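Local coordinates for protein putative Xylose isomerase (Rhodospirillum rubrum, PDB 3QXB) that binds iron and manganese ions in a xylose isomerase-like TIM barrel and probably acts as an isomerase, at residues S188-A198 / H231-W239; F101-S110 / I152-L163. One frame throughout, in Å; residues are numbered along the deposited sequence. Where two conformers were deposited one is given.

Contact 1: S188-A198 / H231-W239; sequences SSAADAARLMA and HWMDLCQPW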
loop_
_atom_site.group_PDB
_atom_site.type_symbol
_atom_site.label_atom_id
_atom_site.label_comp_id
_atom_site.label_asym_id
_atom_site.label_seq_id
_atom_site.Cartn_x
_atom_site.Cartn_y
_atom_site.Cartn_z
ATOM N N SER A 188 -8.904 -8.363 16.445
ATOM C CA SER A 188 -9.716 -7.260 16.062
ATOM C C SER A 188 -10.220 -6.541 17.293
ATOM O O SER A 188 -9.904 -5.376 17.515
ATOM C CB SER A 188 -10.883 -7.797 15.221
ATOM O OG SER A 188 -11.741 -6.739 14.810
ATOM N N SER A 189 -11.021 -7.241 18.097
ATOM C CA SER A 189 -11.578 -6.680 19.343
ATOM C C SER A 189 -10.568 -6.685 20.475
ATOM O O SER A 189 -9.546 -7.369 20.412
ATOM C CB SER A 189 -12.802 -7.481 19.791
ATOM O OG SER A 189 -12.435 -8.826 20.048
ATOM N N ALA A 190 -10.870 -5.921 21.512
ATOM C CA ALA A 190 -10.099 -5.952 22.752
ATOM C C ALA A 190 -10.061 -7.384 23.334
ATOM O O ALA A 190 -8.999 -7.828 23.786
ATOM C CB ALA A 190 -10.672 -4.910 23.778
ATOM N N ALA A 191 -11.182 -8.120 23.257
ATOM C CA ALA A 191 -11.204 -9.540 23.652
ATOM C C ALA A 191 -10.280 -10.443 22.826
ATOM O O ALA A 191 -9.632 -11.319 23.382
ATOM C CB ALA A 191 -12.656 -10.115 23.660
ATOM N N ASP A 192 -10.210 -10.244 21.503
ATOM C CA ASP A 192 -9.212 -10.915 20.682
ATOM C C ASP A 192 -7.792 -10.575 21.150
ATOM O O ASP A 192 -6.937 -11.460 21.341
ATOM C CB ASP A 192 -9.294 -10.490 19.215
ATOM C CG ASP A 192 -10.566 -10.928 18.496
ATOM O OD1 ASP A 192 -11.259 -11.865 18.917
ATOM O OD2 ASP A 192 -10.835 -10.337 17.434
ATOM N N ALA A 193 -7.521 -9.292 21.301
ATOM C CA ALA A 193 -6.180 -8.871 21.712
ATOM C C ALA A 193 -5.799 -9.463 23.087
ATOM O O ALA A 193 -4.677 -9.933 23.263
ATOM C CB ALA A 193 -6.052 -7.348 21.695
ATOM N N ALA A 194 -6.729 -9.493 24.044
ATOM C CA ALA A 194 -6.441 -10.109 25.359
ATOM C C ALA A 194 -6.126 -11.606 25.213
ATOM O O ALA A 194 -5.235 -12.124 25.875
ATOM C CB ALA A 194 -7.602 -9.898 26.325
ATOM N N ARG A 195 -6.835 -12.296 24.325
ATOM C CA ARG A 195 -6.598 -13.696 24.129
ATOM C C ARG A 195 -5.191 -13.945 23.523
ATOM O O ARG A 195 -4.469 -14.809 23.976
ATOM C CB ARG A 195 -7.674 -14.305 23.220
ATOM C CG ARG A 195 -7.219 -15.623 22.572
ATOM C CD ARG A 195 -8.307 -16.329 21.788
ATOM N NE ARG A 195 -7.826 -17.654 21.382
ATOM C CZ ARG A 195 -8.337 -18.400 20.396
ATOM N NH1 ARG A 195 -9.338 -17.961 19.635
ATOM N NH2 ARG A 195 -7.821 -19.590 20.153
ATOM N N LEU A 196 -4.835 -13.203 22.478
ATOM C CA LEU A 196 -3.522 -13.362 21.870
ATOM C C LEU A 196 -2.463 -13.109 22.890
ATOM O O LEU A 196 -1.535 -13.878 22.999
ATOM C CB LEU A 196 -3.326 -12.405 20.686
ATOM C CG LEU A 196 -1.939 -12.393 20.011
ATOM C CD1 LEU A 196 -1.560 -13.705 19.326
ATOM C CD2 LEU A 196 -1.920 -11.236 19.010
HETATM N N MSE A 197 -2.606 -12.028 23.655
HETATM C CA MSE A 197 -1.636 -11.678 24.720
HETATM C C MSE A 197 -1.517 -12.752 25.787
HETATM O O MSE A 197 -0.396 -13.068 26.226
HETATM C CB MSE A 197 -1.979 -10.338 25.365
HETATM C CG MSE A 197 -1.725 -9.141 24.425
HETATM SE SE MSE A 197 0.147 -8.938 24.155
HETATM C CE MSE A 197 0.231 -9.440 22.405
ATOM N N ALA A 198 -2.652 -13.295 26.217
ATOM C CA ALA A 198 -2.644 -14.344 27.226
ATOM C C ALA A 198 -1.953 -15.610 26.689
ATOM O O ALA A 198 -1.225 -16.270 27.409
ATOM C CB ALA A 198 -4.090 -14.681 27.676
ATOM N N HIS A 231 -12.712 0.569 27.198
ATOM C CA HIS A 231 -12.953 -0.865 27.054
ATOM C C HIS A 231 -11.632 -1.581 26.741
ATOM O O HIS A 231 -11.405 -2.710 27.163
ATOM C CB HIS A 231 -13.995 -1.114 25.952
ATOM C CG HIS A 231 -14.183 -2.557 25.611
ATOM N ND1 HIS A 231 -14.765 -3.453 26.479
ATOM C CD2 HIS A 231 -13.877 -3.256 24.487
ATOM C CE1 HIS A 231 -14.781 -4.651 25.917
ATOM N NE2 HIS A 231 -14.252 -4.560 24.710
ATOM N N TRP A 232 -10.752 -0.903 26.007
ATOM C CA TRP A 232 -9.445 -1.475 25.664
ATOM C C TRP A 232 -8.582 -1.550 26.931
ATOM O O TRP A 232 -7.960 -2.588 27.199
ATOM C CB TRP A 232 -8.808 -0.709 24.495
ATOM C CG TRP A 232 -9.335 -1.237 23.207
ATOM C CD1 TRP A 232 -10.513 -0.922 22.617
ATOM C CD2 TRP A 232 -8.731 -2.252 22.389
ATOM N NE1 TRP A 232 -10.682 -1.669 21.474
ATOM C CE2 TRP A 232 -9.596 -2.490 21.314
ATOM C CE3 TRP A 232 -7.544 -2.989 22.479
ATOM C CZ2 TRP A 232 -9.309 -3.410 20.318
ATOM C CZ3 TRP A 232 -7.255 -3.922 21.492
ATOM C CH2 TRP A 232 -8.137 -4.125 20.427
HETATM N N MSE A 233 -8.584 -0.503 27.746
HETATM C CA MSE A 233 -7.855 -0.572 29.017
HETATM C C MSE A 233 -8.445 -1.634 29.966
HETATM O O MSE A 233 -7.693 -2.352 30.631
HETATM C CB MSE A 233 -7.800 0.791 29.706
HETATM C CG MSE A 233 -7.057 1.859 28.889
HETATM SE SE MSE A 233 -5.335 1.314 28.225
HETATM C CE MSE A 233 -4.183 2.393 29.349
ATOM N N ASP A 234 -9.771 -1.752 30.019
ATOM C CA ASP A 234 -10.392 -2.760 30.892
ATOM C C ASP A 234 -9.916 -4.181 30.576
ATOM O O ASP A 234 -9.621 -4.957 31.464
ATOM C CB ASP A 234 -11.919 -2.707 30.817
ATOM C CG ASP A 234 -12.499 -1.413 31.399
ATOM O OD1 ASP A 234 -11.817 -0.758 32.225
ATOM O OD2 ASP A 234 -13.631 -1.039 30.994
ATOM N N LEU A 235 -9.802 -4.520 29.302
ATOM C CA LEU A 235 -9.452 -5.880 28.931
ATOM C C LEU A 235 -7.938 -6.072 28.660
ATOM O O LEU A 235 -7.419 -7.185 28.784
ATOM C CB LEU A 235 -10.299 -6.305 27.717
ATOM C CG LEU A 235 -11.820 -6.407 27.910
ATOM C CD1 LEU A 235 -12.376 -7.153 26.711
ATOM C CD2 LEU A 235 -12.274 -7.064 29.273
ATOM N N CYS A 236 -7.235 -5.003 28.280
ATOM C CA CYS A 236 -5.866 -5.120 27.731
ATOM C C CYS A 236 -4.783 -4.215 28.340
ATOM O O CYS A 236 -3.647 -4.296 27.937
ATOM C CB CYS A 236 -5.905 -4.883 26.224
ATOM S SG CYS A 236 -6.926 -6.056 25.291
ATOM N N GLN A 237 -5.117 -3.368 29.305
ATOM C CA GLN A 237 -4.160 -2.369 29.783
ATOM C C GLN A 237 -2.710 -2.853 30.031
ATOM O O GLN A 237 -1.787 -2.213 29.528
ATOM C CB GLN A 237 -4.646 -1.647 31.045
ATOM C CG GLN A 237 -3.585 -0.622 31.504
ATOM C CD GLN A 237 -4.053 0.368 32.534
ATOM O OE1 GLN A 237 -5.136 0.259 33.083
ATOM N NE2 GLN A 237 -3.228 1.360 32.779
ATOM N N PRO A 238 -2.506 -3.946 30.805
ATOM C CA PRO A 238 -1.136 -4.383 31.086
ATOM C C PRO A 238 -0.281 -4.629 29.836
ATOM O O PRO A 238 0.942 -4.577 29.918
ATOM C CB PRO A 238 -1.315 -5.704 31.855
ATOM C CG PRO A 238 -2.703 -5.749 32.271
ATOM C CD PRO A 238 -3.501 -4.845 31.408
ATOM N N TRP A 239 -0.918 -4.911 28.702
ATOM C CA TRP A 239 -0.202 -5.249 27.493
ATOM C C TRP A 239 -0.015 -4.141 26.448
ATOM O O TRP A 239 0.690 -4.351 25.485
ATOM C CB TRP A 239 -0.872 -6.435 26.815
ATOM C CG TRP A 239 -0.910 -7.699 27.636
ATOM C CD1 TRP A 239 0.150 -8.458 28.077
ATOM C CD2 TRP A 239 -2.087 -8.352 28.095
ATOM N NE1 TRP A 239 -0.312 -9.547 28.799
ATOM C CE2 TRP A 239 -1.683 -9.507 28.814
ATOM C CE3 TRP A 239 -3.453 -8.084 27.955
ATOM C CZ2 TRP A 239 -2.596 -10.381 29.384
ATOM C CZ3 TRP A 239 -4.370 -8.969 28.533
ATOM C CH2 TRP A 239 -3.935 -10.093 29.244
HETATM O O HOH W 1 -14.144 -6.847 23.162
#

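Contact 2: F101-S110 / I152-L163; sequences FLAPTLELQS and IYAIARDMWIEL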
loop_
_atom_site.group_PDB
_atom_site.type_symbol
_atom_site.label_atom_id
_atom_site.label_comp_id
_atom_site.label_asym_id
_atom_site.label_seq_id
_atom_site.Cartn_x
_atom_site.Cartn_y
_atom_site.Cartn_z
ATOM N N PHE A 101 0.463 -14.034 8.383
ATOM C CA PHE A 101 0.339 -15.131 9.324
ATOM C C PHE A 101 -1.005 -15.828 9.341
ATOM O O PHE A 101 -1.102 -16.982 9.793
ATOM C CB PHE A 101 0.719 -14.681 10.739
ATOM C CG PHE A 101 2.142 -14.209 10.849
ATOM C CD1 PHE A 101 3.174 -15.151 11.000
ATOM C CD2 PHE A 101 2.464 -12.838 10.732
ATOM C CE1 PHE A 101 4.486 -14.742 11.101
ATOM C CE2 PHE A 101 3.771 -12.409 10.804
ATOM C CZ PHE A 101 4.794 -13.356 10.996
ATOM N N LEU A 102 -2.035 -15.174 8.824
ATOM C CA LEU A 102 -3.374 -15.823 8.762
ATOM C C LEU A 102 -3.786 -16.261 7.334
ATOM O O LEU A 102 -4.930 -16.681 7.089
ATOM C CB LEU A 102 -4.417 -14.934 9.419
ATOM C CG LEU A 102 -4.110 -14.522 10.865
ATOM C CD1 LEU A 102 -5.231 -13.650 11.447
ATOM C CD2 LEU A 102 -3.874 -15.694 11.806
ATOM N N ALA A 103 -2.819 -16.230 6.414
ATOM C CA ALA A 103 -3.054 -16.582 5.021
ATOM C C ALA A 103 -3.560 -18.035 4.844
ATOM O O ALA A 103 -3.363 -18.885 5.700
ATOM C CB ALA A 103 -1.743 -16.343 4.190
ATOM N N PRO A 104 -4.201 -18.328 3.709
ATOM C CA PRO A 104 -4.887 -19.610 3.581
ATOM C C PRO A 104 -4.013 -20.824 3.184
ATOM O O PRO A 104 -4.516 -21.926 3.174
ATOM C CB PRO A 104 -5.953 -19.326 2.515
ATOM C CG PRO A 104 -5.291 -18.238 1.642
ATOM C CD PRO A 104 -4.616 -17.371 2.683
ATOM N N THR A 105 -2.728 -20.641 2.880
ATOM C CA THR A 105 -1.816 -21.776 2.687
ATOM C C THR A 105 -0.634 -21.614 3.612
ATOM O O THR A 105 -0.285 -20.467 4.012
ATOM C CB THR A 105 -1.280 -21.889 1.260
ATOM O OG1 THR A 105 -0.333 -20.832 1.030
ATOM C CG2 THR A 105 -2.456 -21.858 0.178
ATOM N N LEU A 106 -0.022 -22.743 3.978
ATOM C CA LEU A 106 1.149 -22.713 4.856
ATOM C C LEU A 106 2.292 -21.966 4.159
ATOM O O LEU A 106 3.038 -21.284 4.815
ATOM C CB LEU A 106 1.616 -24.118 5.258
ATOM C CG LEU A 106 2.799 -24.209 6.244
ATOM C CD1 LEU A 106 2.470 -23.505 7.600
ATOM C CD2 LEU A 106 3.243 -25.655 6.463
ATOM N N GLU A 107 2.434 -22.108 2.846
ATOM C CA GLU A 107 3.485 -21.363 2.135
ATOM C C GLU A 107 3.308 -19.848 2.260
ATOM O O GLU A 107 4.281 -19.115 2.455
ATOM C CB GLU A 107 3.536 -21.754 0.649
ATOM C CG GLU A 107 4.409 -22.962 0.368
ATOM C CD GLU A 107 4.585 -23.252 -1.132
ATOM O OE1 GLU A 107 4.229 -22.440 -2.012
ATOM O OE2 GLU A 107 5.066 -24.337 -1.425
ATOM N N LEU A 108 2.071 -19.357 2.141
ATOM C CA LEU A 108 1.795 -17.920 2.320
ATOM C C LEU A 108 2.027 -17.511 3.762
ATOM O O LEU A 108 2.602 -16.453 4.016
ATOM C CB LEU A 108 0.383 -17.526 1.852
ATOM C CG LEU A 108 0.109 -17.504 0.347
ATOM C CD1 LEU A 108 -1.427 -17.490 0.059
ATOM C CD2 LEU A 108 0.795 -16.299 -0.333
ATOM N N GLN A 109 1.650 -18.358 4.727
ATOM C CA GLN A 109 1.974 -18.067 6.143
ATOM C C GLN A 109 3.481 -17.988 6.318
ATOM O O GLN A 109 3.970 -17.145 7.015
ATOM C CB GLN A 109 1.384 -19.105 7.103
ATOM C CG GLN A 109 -0.127 -19.102 7.203
ATOM C CD GLN A 109 -0.593 -20.115 8.182
ATOM O OE1 GLN A 109 -0.699 -21.298 7.840
ATOM N NE2 GLN A 109 -0.793 -19.686 9.454
ATOM N N SER A 110 4.227 -18.903 5.702
ATOM C CA SER A 110 5.694 -18.899 5.803
ATOM C C SER A 110 6.338 -17.693 5.164
ATOM O O SER A 110 7.400 -17.254 5.626
ATOM C CB SER A 110 6.312 -20.173 5.234
ATOM O OG SER A 110 5.822 -21.270 5.952
ATOM N N ILE A 152 -5.344 -22.089 11.584
ATOM C CA ILE A 152 -4.405 -21.111 11.010
ATOM C C ILE A 152 -3.761 -20.302 12.119
ATOM O O ILE A 152 -2.533 -20.065 12.127
ATOM C CB ILE A 152 -5.113 -20.245 9.946
ATOM C CG1 ILE A 152 -5.543 -21.129 8.777
ATOM C CG2 ILE A 152 -4.240 -19.125 9.449
ATOM C CD1 ILE A 152 -6.473 -20.402 7.807
ATOM N N TYR A 153 -4.581 -19.939 13.095
ATOM C CA TYR A 153 -4.116 -19.208 14.240
ATOM C C TYR A 153 -3.094 -20.007 15.068
ATOM O O TYR A 153 -2.103 -19.440 15.533
ATOM C CB TYR A 153 -5.304 -18.769 15.114
ATOM C CG TYR A 153 -4.843 -18.157 16.396
ATOM C CD1 TYR A 153 -4.092 -16.991 16.396
ATOM C CD2 TYR A 153 -5.098 -18.764 17.586
ATOM C CE1 TYR A 153 -3.621 -16.440 17.583
ATOM C CE2 TYR A 153 -4.630 -18.231 18.781
ATOM C CZ TYR A 153 -3.890 -17.072 18.768
ATOM O OH TYR A 153 -3.475 -16.575 19.972
ATOM N N ALA A 154 -3.283 -21.323 15.237
ATOM C CA ALA A 154 -2.359 -22.063 16.081
ATOM C C ALA A 154 -0.949 -22.056 15.441
ATOM O O ALA A 154 0.073 -21.951 16.123
ATOM C CB ALA A 154 -2.852 -23.504 16.321
ATOM N N ILE A 155 -0.924 -22.108 14.118
ATOM C CA ILE A 155 0.328 -22.031 13.388
ATOM C C ILE A 155 0.920 -20.636 13.534
ATOM O O ILE A 155 2.114 -20.491 13.762
ATOM C CB ILE A 155 0.116 -22.432 11.937
ATOM C CG1 ILE A 155 -0.136 -23.952 11.881
ATOM C CG2 ILE A 155 1.321 -21.977 11.050
ATOM C CD1 ILE A 155 -0.942 -24.424 10.672
ATOM N N ALA A 156 0.083 -19.610 13.397
ATOM C CA ALA A 156 0.543 -18.244 13.454
ATOM C C ALA A 156 1.196 -17.984 14.800
ATOM O O ALA A 156 2.258 -17.409 14.860
ATOM C CB ALA A 156 -0.585 -17.283 13.217
ATOM N N ARG A 157 0.521 -18.386 15.879
ATOM C CA ARG A 157 1.013 -18.205 17.255
ATOM C C ARG A 157 2.378 -18.878 17.461
ATOM O O ARG A 157 3.295 -18.280 18.018
ATOM C CB ARG A 157 -0.042 -18.720 18.270
ATOM C CG ARG A 157 0.500 -19.417 19.525
ATOM C CD ARG A 157 -0.643 -19.837 20.467
ATOM N NE ARG A 157 -1.351 -21.048 20.036
ATOM C CZ ARG A 157 -2.629 -21.310 20.285
ATOM N NH1 ARG A 157 -3.362 -20.444 20.949
ATOM N NH2 ARG A 157 -3.191 -22.427 19.838
ATOM N N ASP A 158 2.523 -20.105 16.971
ATOM C CA ASP A 158 3.786 -20.805 17.054
ATOM C C ASP A 158 4.849 -20.039 16.252
ATOM O O ASP A 158 5.971 -19.931 16.681
ATOM C CB ASP A 158 3.673 -22.257 16.563
ATOM C CG ASP A 158 2.880 -23.147 17.521
ATOM O OD1 ASP A 158 2.686 -22.755 18.714
ATOM O OD2 ASP A 158 2.436 -24.233 17.069
HETATM N N MSE A 159 4.480 -19.472 15.120
HETATM C CA MSE A 159 5.431 -18.657 14.353
HETATM C C MSE A 159 5.956 -17.463 15.151
HETATM O O MSE A 159 7.148 -17.142 15.073
HETATM C CB MSE A 159 4.812 -18.175 13.069
HETATM C CG MSE A 159 4.695 -19.284 12.034
HETATM SE SE MSE A 159 3.976 -18.700 10.390
HETATM C CE MSE A 159 4.243 -20.270 9.433
ATOM N N TRP A 160 5.067 -16.770 15.873
ATOM C CA TRP A 160 5.466 -15.561 16.573
ATOM C C TRP A 160 6.372 -15.901 17.739
ATOM O O TRP A 160 7.240 -15.110 18.098
ATOM C CB TRP A 160 4.266 -14.715 17.036
ATOM C CG TRP A 160 3.794 -13.774 15.937
ATOM C CD1 TRP A 160 3.173 -14.118 14.792
ATOM C CD2 TRP A 160 3.957 -12.355 15.894
ATOM N NE1 TRP A 160 2.927 -13.006 14.022
ATOM C CE2 TRP A 160 3.415 -11.909 14.667
ATOM C CE3 TRP A 160 4.534 -11.417 16.750
ATOM C CZ2 TRP A 160 3.383 -10.567 14.312
ATOM C CZ3 TRP A 160 4.517 -10.093 16.386
ATOM C CH2 TRP A 160 3.951 -9.680 15.171
ATOM N N ILE A 161 6.162 -17.067 18.331
ATOM C CA ILE A 161 7.057 -17.563 19.359
ATOM C C ILE A 161 8.467 -17.721 18.844
ATOM O O ILE A 161 9.404 -17.223 19.455
ATOM C CB ILE A 161 6.508 -18.880 19.988
ATOM C CG1 ILE A 161 5.233 -18.530 20.770
ATOM C CG2 ILE A 161 7.581 -19.582 20.808
ATOM C CD1 ILE A 161 4.379 -19.738 21.130
ATOM N N GLU A 162 8.610 -18.407 17.722
ATOM C CA GLU A 162 9.912 -18.587 17.076
ATOM C C GLU A 162 10.583 -17.245 16.683
ATOM O O GLU A 162 11.797 -17.076 16.806
ATOM C CB GLU A 162 9.723 -19.413 15.810
ATOM C CG GLU A 162 10.903 -20.252 15.464
ATOM C CD GLU A 162 10.687 -21.232 14.302
ATOM O OE1 GLU A 162 9.556 -21.555 13.899
ATOM O OE2 GLU A 162 11.710 -21.709 13.800
ATOM N N LEU A 163 9.760 -16.343 16.156
ATOM C CA LEU A 163 10.214 -15.026 15.739
ATOM C C LEU A 163 10.630 -14.166 16.950
ATOM O O LEU A 163 11.584 -13.420 16.850
ATOM C CB LEU A 163 9.162 -14.326 14.899
ATOM C CG LEU A 163 9.023 -14.836 13.464
ATOM C CD1 LEU A 163 7.700 -14.310 12.875
ATOM C CD2 LEU A 163 10.210 -14.416 12.658
#

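Contact 1: S188-A198 / H231-W239
Ala190 presses its methyl group onto the indole of Trp232, setting the pattern for a helix pair in which small aliphatic groups meet flat rings. Its CB lies 3.7 Å from the centroid of the Trp232 five-membered ring, 17° off the ring normal, and fits as a knob into the hole made by His231, Trp232, Leu235 and Cys236. A second CH-pi contact follows at the other end: CB of Met197, present as selenomethionine, stands 3.5 Å from the centroid of the Trp239 five-membered ring. Bends at chi2 and chi3 then carry Met197 SE past the indole to an oblique Met-aromatic position, 4.3 Å from the same centroid.

Apolar contacts fill the middle. Ala193 CB reaches Trp232 CZ3 at 3.6 Å, Ala194 CB touches Cys236 SG and Trp239, and Cys236 SG comes within 3.1 Å of Ala190 O.

The polar bridge across is a water that accepts from Ala191 N and sits 2.8 Å from His231 NE2, in the imidazole plane. A capping box of Ser189 and Asp192 is internal to 188-198 and fixes the start of the helix that carries Ala190: Asp192 N donates to Ser189 OG (3.0 Å).

The helices after strands 174-177 and 208-213 are neighbours outside the barrel, roughly parallel (25° between local axes, 8.9 Å apart), with Leu210 of strand 208-213 touching Ala193, Met197 and Cys236. The Ala190 methyl and Met197 CB, each laid on an indole face, imply cohesion by shape and dispersion more than by directional bonds.

Contact 2: F101-S110 / I152-L163
Gln109 NE2 is shared by two backbone carbonyls, one from each segment. It donates to Phe101 O at 2.7 Å, with an N-H...O angle of 159°, and makes a weak, more bent bond to Ile152 O at 3.2 Å. Phe101 O lies close to the plane of the Gln109 amide, which restrains the amide's rotation. Ile152 O also accepts Ala156 N in the ordinary helical pattern, so the glutamine adds a second donor to a carbonyl already in use. The side chain, with CG anti to the carbonyl carbon (chi1 -68°) and extended beyond, enters as a knob among Ile152, Ile155, Ala156 and Met159.

The rest is aromatic and aliphatic. Trp160 turns the edge of its indole to the face of Phe101, a T-shaped pair with planes at 58° that brings Trp160 NE1 3.2 Å above the centre of the phenyl ring. SE of Met159, present as selenomethionine, lies instead at the ring edge, 3.7 Å from Phe101 CD1, in a Met-aromatic contact. Leu163 CD1 meets Phe101 CZ at 3.6 Å. Were Phe101 cut back to an alanine, the space between Trp160, Met159 and Leu163 would probably be left unfilled and the indole edge would lose the ring face it meets. Farther out, Leu106 CD1 rests on Ile155 CG2 at 3.9 Å.

The contact joins two neighbouring outer helices of the barrel: helix 106-125, which follows strand 85-90, and helix 146-170, which follows strand 130-133. Leu116 of the first helix also touches Phe101 and Trp160, the Tyr153 hydroxyl is hydrogen-bonded to the carboxylate of Asp199 in helix 190-200, and Glu107 forms a salt bridge with Arg70 of the second subunit.

Both contacts pair neighbouring, roughly parallel helices of the TIM barrel, at different points around its wall. Contact 2 is the more thoroughly buried, although it lies farther from the chain centre and its first segment also faces the second subunit; contact 1 is partly buried, with an exposed rim. Their chemistry differs too: contact 1 lays small aliphatic carbons on two indole faces and reaches across by a water, whereas contact 2 has a glutamine amide held firmly by its own segment and only weakly by the other. Helix 190-200 connects them, since Leu196 CD1 packs 3.5 Å from Tyr153 OH. Neither supplies metal ligands, but Trp232 and Trp160 each come within about 8 Å of metal-binding Glu178, side chain to side chain.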